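Local coordinates for penicillin-binding protein 1A (PDB 5CXW), which builds cross-linked peptidoglycan in the mycobacterial cell wall, its penicillin-sensitive transpeptidase domain, described here with bound penicillin V, joining the peptide subunits, at residues F99-L104 / A289-T294; E145-S150 / T267-P272. All blocks are in the same frame, centred on the assembly; numbering follows the deposited sequence. Where two conformers were deposited one is given.

Contact 1 (F99-L104 / A289-T294); sequences FKVFAL and AAKTGT. With 35P ((2R,4S)-5,5-dimethyl-2-{(1R)-2-oxo-1-[(phenoxyacetyl)amino]ethyl}-1,3-thiazolidine-4-carboxylic acid), chain C.
In the transpeptidase active site, helix 100-109 with the SxxK-type lysine, Lys-100, meets the KTG-type strand through Lys-291. CG1 of Val-101 lies 4.1 Å from CB of Lys-291, and the two side chains run antiparallel past one another. The lysine's CG is anti to its backbone N (chi1 -176°), and bends at chi2 and chi4 turn the chain forward along its own strand, toward Thr-292. Its NZ therefore reaches O of Thr-292 at 2.8 Å, tilted 24° from the carbonyl plane. Ser-150 OG is a second partner of this amine. CD of Lys-100 passes 4.4 Å from CE of Lys-291. The extended Lys-100 carries its own NZ to Ser-150 and Asn-152, with a weak bond to Ser-97, the acyl-ester serine by similarity. Farther along the strand, N of Thr-294 gives a nearly straight bond of 2.9 Å to O17 of the opened penicillin V, the acyl carbonyl oxygen, consistent with one half of the oxyanion hole. N of Ser-97 also bonds to the drug and is probably the other half. The drug's amide N4 bonds to O of Thr-294 at 3.0 Å, as a neighbouring strand would. The hydroxyls of Thr-292 and Thr-294 hold its carboxylate, OG1 of Thr-294 meeting O16 at 2.6 Å. Strand 289-296 borders strand 303-312 at the sheet edge, while Tyr-218 of helix 211-222 touches both Val-101 and Lys-291.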
loop_
_atom_site.group_PDB
_atom_site.type_symbol
_atom_site.label_atom_id
_atom_site.label_comp_id
_atom_site.label_asym_id
_atom_site.label_seq_id
_atom_site.Cartn_x
_atom_site.Cartn_y
_atom_site.Cartn_z
ATOM N N PHE A 99 4.089 6.311 1.477
ATOM C CA PHE A 99 5.381 5.718 1.732
ATOM C C PHE A 99 5.955 6.170 3.093
ATOM O O PHE A 99 6.938 5.544 3.595
ATOM C CB PHE A 99 6.372 6.080 0.630
ATOM C CG PHE A 99 7.242 4.918 0.235
ATOM C CD1 PHE A 99 6.688 3.873 -0.455
ATOM C CD2 PHE A 99 8.574 4.852 0.576
ATOM C CE1 PHE A 99 7.418 2.782 -0.792
ATOM C CE2 PHE A 99 9.329 3.747 0.194
ATOM C CZ PHE A 99 8.749 2.719 -0.469
ATOM N N LYS A 100 5.348 7.191 3.738
ATOM C CA LYS A 100 5.876 7.685 4.991
ATOM C C LYS A 100 5.934 6.618 6.087
ATOM O O LYS A 100 6.739 6.731 7.031
ATOM C CB LYS A 100 5.046 8.879 5.542
ATOM C CG LYS A 100 5.215 10.141 4.733
ATOM C CD LYS A 100 4.337 11.279 5.195
ATOM C CE LYS A 100 4.554 12.435 4.262
ATOM N NZ LYS A 100 3.618 13.466 4.549
ATOM N N VAL A 101 5.017 5.658 6.029
ATOM C CA VAL A 101 4.939 4.611 7.054
ATOM C C VAL A 101 6.246 3.875 7.132
ATOM O O VAL A 101 6.618 3.391 8.196
ATOM C CB VAL A 101 3.742 3.627 6.887
ATOM C CG1 VAL A 101 2.456 4.381 6.814
ATOM C CG2 VAL A 101 3.952 2.682 5.713
ATOM N N PHE A 102 6.994 3.796 6.020
ATOM C CA PHE A 102 8.279 3.071 6.073
ATOM C C PHE A 102 9.362 3.876 6.755
ATOM O O PHE A 102 10.265 3.286 7.366
ATOM C CB PHE A 102 8.689 2.591 4.656
ATOM C CG PHE A 102 7.621 1.771 4.046
ATOM C CD1 PHE A 102 7.171 0.618 4.693
ATOM C CD2 PHE A 102 6.992 2.146 2.889
ATOM C CE1 PHE A 102 6.121 -0.131 4.179
ATOM C CE2 PHE A 102 5.938 1.383 2.370
ATOM C CZ PHE A 102 5.492 0.250 3.025
ATOM N N ALA A 103 9.291 5.204 6.659
ATOM C CA ALA A 103 10.156 6.041 7.485
ATOM C C ALA A 103 9.845 5.851 8.955
ATOM O O ALA A 103 10.717 5.848 9.823
ATOM C CB ALA A 103 10.091 7.494 7.112
ATOM N N LEU A 104 8.578 5.696 9.281
ATOM C CA LEU A 104 8.210 5.459 10.682
ATOM C C LEU A 104 8.668 4.105 11.189
ATOM O O LEU A 104 9.216 3.978 12.306
ATOM C CB LEU A 104 6.713 5.632 10.833
ATOM C CG LEU A 104 6.175 5.547 12.255
ATOM C CD1 LEU A 104 6.818 6.480 13.244
ATOM C CD2 LEU A 104 4.678 5.753 12.267
ATOM N N ALA A 289 -6.333 0.666 10.164
ATOM C CA ALA A 289 -5.090 1.404 10.180
ATOM C C ALA A 289 -4.825 1.767 8.746
ATOM O O ALA A 289 -4.775 0.865 7.885
ATOM C CB ALA A 289 -3.976 0.496 10.744
ATOM N N ALA A 290 -4.644 3.043 8.418
ATOM C CA ALA A 290 -4.586 3.473 7.040
ATOM C C ALA A 290 -3.682 4.652 6.808
ATOM O O ALA A 290 -3.296 5.369 7.788
ATOM C CB ALA A 290 -6.017 3.782 6.568
ATOM N N LYS A 291 -3.349 4.891 5.551
ATOM C CA LYS A 291 -2.559 6.067 5.184
ATOM C C LYS A 291 -2.901 6.460 3.746
ATOM O O LYS A 291 -2.870 5.638 2.865
ATOM C CB LYS A 291 -1.054 5.827 5.345
ATOM C CG LYS A 291 -0.226 7.086 5.062
ATOM C CD LYS A 291 -0.346 8.154 6.163
ATOM C CE LYS A 291 0.330 9.472 5.749
ATOM N NZ LYS A 291 -0.484 10.235 4.796
ATOM N N THR A 292 -3.189 7.742 3.566
ATOM C CA THR A 292 -3.440 8.306 2.262
ATOM C C THR A 292 -2.133 8.779 1.613
ATOM O O THR A 292 -1.107 9.040 2.296
ATOM C CB THR A 292 -4.335 9.540 2.356
ATOM O OG1 THR A 292 -3.804 10.424 3.339
ATOM C CG2 THR A 292 -5.803 9.132 2.658
ATOM N N GLY A 293 -2.185 8.977 0.305
ATOM C CA GLY A 293 -1.116 9.657 -0.424
ATOM C C GLY A 293 -1.649 10.452 -1.588
ATOM O O GLY A 293 -2.617 10.032 -2.188
ATOM N N THR A 294 -1.001 11.565 -1.922
ATOM C CA THR A 294 -1.375 12.359 -3.089
ATOM C C THR A 294 -0.078 12.939 -3.668
ATOM O O THR A 294 0.660 13.604 -2.958
ATOM C CB THR A 294 -2.280 13.530 -2.720
ATOM O OG1 THR A 294 -3.429 13.116 -1.946
ATOM C CG2 THR A 294 -2.772 14.187 -4.004
HETATM C C24 35P C . 2.407 19.693 -3.979
HETATM C C23 35P C . 2.046 20.470 -5.076
HETATM C C22 35P C . 0.991 20.091 -5.875
HETATM C C21 35P C . 0.262 18.943 -5.601
HETATM C C20 35P C . 0.596 18.160 -4.517
HETATM C C19 35P C . 1.676 18.544 -3.687
HETATM O O1 35P C . 2.056 17.824 -2.581
HETATM C C2 35P C . 1.190 16.801 -2.099
HETATM C C3 35P C . 1.661 16.370 -0.737
HETATM O O18 35P C . 2.283 17.149 -0.029
HETATM N N4 35P C . 1.318 15.134 -0.408
HETATM C C5 35P C . 1.635 14.578 0.898
HETATM C C6 35P C . 1.673 13.112 0.753
HETATM O O17 35P C . 1.135 12.465 -0.169
HETATM C C8 35P C . 0.582 14.931 2.038
HETATM N N7 35P C . -0.240 13.755 2.029
HETATM S S11 35P C . -0.500 16.237 1.812
HETATM C C10 35P C . -1.962 15.335 1.606
HETATM C C12 35P C . -2.781 15.892 0.442
HETATM C C15 35P C . -2.858 15.347 2.817
HETATM C C9 35P C . -1.458 13.926 1.272
HETATM C C13 35P C . -2.348 12.744 1.500
HETATM O O14 35P C . -2.180 12.114 2.590
HETATM O O16 35P C . -3.144 12.443 0.586
#

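Contact 2 (E145-S150 / T267-P272); sequences EALKMS and TAAMEP. With 35P ((2R,4S)-5,5-dimethyl-2-{(1R)-2-oxo-1-[(phenoxyacetyl)amino]ethyl}-1,3-thiazolidine-4-carboxylic acid), chain C.
Leu-147 meets Ala-269 and Met-270 through one methyl group. Its CD2 lies 4.0 Å from CB of Ala-269 and 3.9 Å from CG of Met-270. CG of Leu-147 is anti to the backbone N (chi1 -175°), which sends the branched end across to helix 260-270. The leucine and methionine side chains cross obliquely. All three residues are buried, and the contact between them is wholly apolar.

A second touch lies nearer the surface. CD of Lys-148 is 4.1 Å from both CB and CG of Pro-272, so the aliphatic part of the lysine crosses the proline ring at about a right angle. The chain then bends at chi3. Its amine turns back to its own helix, where NZ lies 3.3 Å from OE2 of Glu-145. This salt bridge is weak as a hydrogen bond, and doubtful because Glu-145 has two conformers. No hydrogen bond joins the two segments.

The end of helix 143-149 links this packing to the active site. Ser-150, with positive phi, is the C-prime residue of a Schellman motif. Leu-151 N bonds to O of Ala-146, and Ser-150 N bonds weakly to O of Leu-147. Ser-150 OG receives a 3.0 Å hydrogen bond from N7 of penicillin V. Ser-150 and Asn-152 probably represent the SxN motif of penicillin-binding enzymes.

Leu-147 also touches Lys-100 and Leu-104 of helix 100-109 and Lys-291 of strand 289-296. Met-270 also reaches Val-101 and Lys-291, and its backbone bonds to that of Ala-290. Helix 273-276 adds Ile-273 beside Leu-147 and Lys-148.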
loop_
_atom_site.group_PDB
_atom_site.type_symbol
_atom_site.label_atom_id
_atom_site.label_comp_id
_atom_site.label_asym_id
_atom_site.label_seq_id
_atom_site.Cartn_x
_atom_site.Cartn_y
_atom_site.Cartn_z
ATOM N N GLU A 145 1.410 12.268 15.260
ATOM C CA GLU A 145 0.568 13.379 14.834
ATOM C C GLU A 145 0.966 13.827 13.429
ATOM O O GLU A 145 0.108 14.083 12.594
ATOM C CB GLU A 145 0.639 14.504 15.856
ATOM C CG GLU A 145 -0.138 15.769 15.509
ATOM C CD GLU A 145 -1.611 15.741 15.833
ATOM O OE1 GLU A 145 -2.278 16.750 15.521
ATOM O OE2 GLU A 145 -2.084 14.752 16.417
ATOM N N ALA A 146 2.276 13.899 13.149
ATOM C CA ALA A 146 2.726 14.310 11.815
ATOM C C ALA A 146 2.363 13.272 10.755
ATOM O O ALA A 146 2.200 13.650 9.627
ATOM C CB ALA A 146 4.231 14.589 11.804
ATOM N N LEU A 147 2.211 12.005 11.131
ATOM C CA LEU A 147 1.803 11.002 10.144
ATOM C C LEU A 147 0.320 11.236 9.782
ATOM O O LEU A 147 -0.067 11.228 8.598
ATOM C CB LEU A 147 1.976 9.576 10.647
ATOM C CG LEU A 147 1.685 8.476 9.607
ATOM C CD1 LEU A 147 2.779 8.384 8.501
ATOM C CD2 LEU A 147 1.555 7.160 10.326
ATOM N N LYS A 148 -0.490 11.400 10.818
ATOM C CA LYS A 148 -1.944 11.650 10.621
ATOM C C LYS A 148 -2.140 12.896 9.758
ATOM O O LYS A 148 -2.917 12.887 8.804
ATOM C CB LYS A 148 -2.638 11.747 11.975
ATOM C CG LYS A 148 -4.129 12.043 11.874
ATOM C CD LYS A 148 -4.790 12.129 13.247
ATOM C CE LYS A 148 -4.336 13.279 14.108
ATOM N NZ LYS A 148 -4.849 13.087 15.525
ATOM N N MET A 149 -1.458 13.989 10.098
ATOM C CA MET A 149 -1.627 15.241 9.343
ATOM C C MET A 149 -0.887 15.226 8.010
ATOM O O MET A 149 -1.067 16.121 7.167
ATOM C CB MET A 149 -1.141 16.426 10.184
ATOM C CG MET A 149 -2.015 16.683 11.375
ATOM S SD MET A 149 -1.296 18.012 12.403
ATOM C CE MET A 149 -1.538 19.363 11.275
ATOM N N SER A 150 -0.062 14.210 7.840
ATOM C CA SER A 150 0.761 13.966 6.664
ATOM C C SER A 150 1.667 15.148 6.341
ATOM O O SER A 150 1.599 15.747 5.276
ATOM C CB SER A 150 -0.071 13.509 5.479
ATOM O OG SER A 150 0.790 12.727 4.644
ATOM N N THR A 267 0.888 0.620 13.581
ATOM C CA THR A 267 -0.565 0.443 13.587
ATOM C C THR A 267 -1.232 1.500 14.420
ATOM O O THR A 267 -2.191 2.125 13.967
ATOM C CB THR A 267 -0.922 -0.987 14.018
ATOM O OG1 THR A 267 -0.330 -1.874 13.077
ATOM C CG2 THR A 267 -2.430 -1.206 14.077
ATOM N N ALA A 268 -0.733 1.679 15.658
ATOM C CA ALA A 268 -1.341 2.599 16.581
ATOM C C ALA A 268 -1.362 4.021 15.940
ATOM O O ALA A 268 -2.350 4.739 16.094
ATOM C CB ALA A 268 -0.639 2.591 17.923
ATOM N N ALA A 269 -0.268 4.431 15.350
ATOM C CA ALA A 269 -0.237 5.750 14.664
ATOM C C ALA A 269 -1.208 5.912 13.535
ATOM O O ALA A 269 -1.724 7.037 13.299
ATOM C CB ALA A 269 1.180 6.049 14.190
ATOM N N MET A 270 -1.489 4.799 12.837
ATOM C CA MET A 270 -2.348 4.769 11.646
ATOM C C MET A 270 -3.825 4.615 11.986
ATOM O O MET A 270 -4.673 4.869 11.132
ATOM C CB MET A 270 -1.933 3.649 10.698
ATOM C CG MET A 270 -0.585 3.950 10.127
ATOM S SD MET A 270 0.094 2.545 9.221
ATOM C CE MET A 270 -1.051 2.527 7.818
ATOM N N GLU A 271 -4.123 4.184 13.202
ATOM C CA GLU A 271 -5.552 3.903 13.577
ATOM C C GLU A 271 -6.500 5.048 13.323
ATOM O O GLU A 271 -7.585 4.813 12.819
ATOM C CB GLU A 271 -5.678 3.430 15.005
ATOM C CG GLU A 271 -5.390 1.957 15.190
ATOM C CD GLU A 271 -5.601 1.509 16.633
ATOM O OE1 GLU A 271 -4.675 1.643 17.422
ATOM O OE2 GLU A 271 -6.679 1.042 16.988
ATOM N N PRO A 272 -6.101 6.303 13.646
ATOM C CA PRO A 272 -7.086 7.392 13.495
ATOM C C PRO A 272 -7.242 7.866 12.034
ATOM O O PRO A 272 -7.960 8.839 11.767
ATOM C CB PRO A 272 -6.494 8.533 14.316
ATOM C CG PRO A 272 -5.075 8.201 14.547
ATOM C CD PRO A 272 -4.920 6.701 14.452
HETATM C C24 35P C . 2.407 19.693 -3.979
HETATM C C23 35P C . 2.046 20.470 -5.076
HETATM C C22 35P C . 0.991 20.091 -5.875
HETATM C C21 35P C . 0.262 18.943 -5.601
HETATM C C20 35P C . 0.596 18.160 -4.517
HETATM C C19 35P C . 1.676 18.544 -3.687
HETATM O O1 35P C . 2.056 17.824 -2.581
HETATM C C2 35P C . 1.190 16.801 -2.099
HETATM C C3 35P C . 1.661 16.370 -0.737
HETATM O O18 35P C . 2.283 17.149 -0.029
HETATM N N4 35P C . 1.318 15.134 -0.408
HETATM C C5 35P C . 1.635 14.578 0.898
HETATM C C6 35P C . 1.673 13.112 0.753
HETATM O O17 35P C . 1.135 12.465 -0.169
HETATM C C8 35P C . 0.582 14.931 2.038
HETATM N N7 35P C . -0.240 13.755 2.029
HETATM S S11 35P C . -0.500 16.237 1.812
HETATM C C10 35P C . -1.962 15.335 1.606
HETATM C C12 35P C . -2.781 15.892 0.442
HETATM C C15 35P C . -2.858 15.347 2.817
HETATM C C9 35P C . -1.458 13.926 1.272
HETATM C C13 35P C . -2.348 12.744 1.500
HETATM O O14 35P C . -2.180 12.114 2.590
HETATM O O16 35P C . -3.144 12.443 0.586
#

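The two contacts are neighbours, their centres 8 Å apart, and both touch penicillin V. Contact 1 is fully buried. Contact 2 is buried at Leu-147 but reaches partly exposed residues at Lys-148 and Pro-272. A helix meets a strand in the first, and two helix ends meet in the second. Both touch across their segments through carbon atoms alone. The lysines of contact 1 carry their amines into the active site, while contact 2 sends only Ser-150 there. Its OG lies 2.8 Å from NZ of Lys-291 and 2.9 Å from NZ of Lys-100, both probable hydrogen bonds. Away from the drug, CB of Ala-289 packs on CB of Met-270 at 3.8 Å.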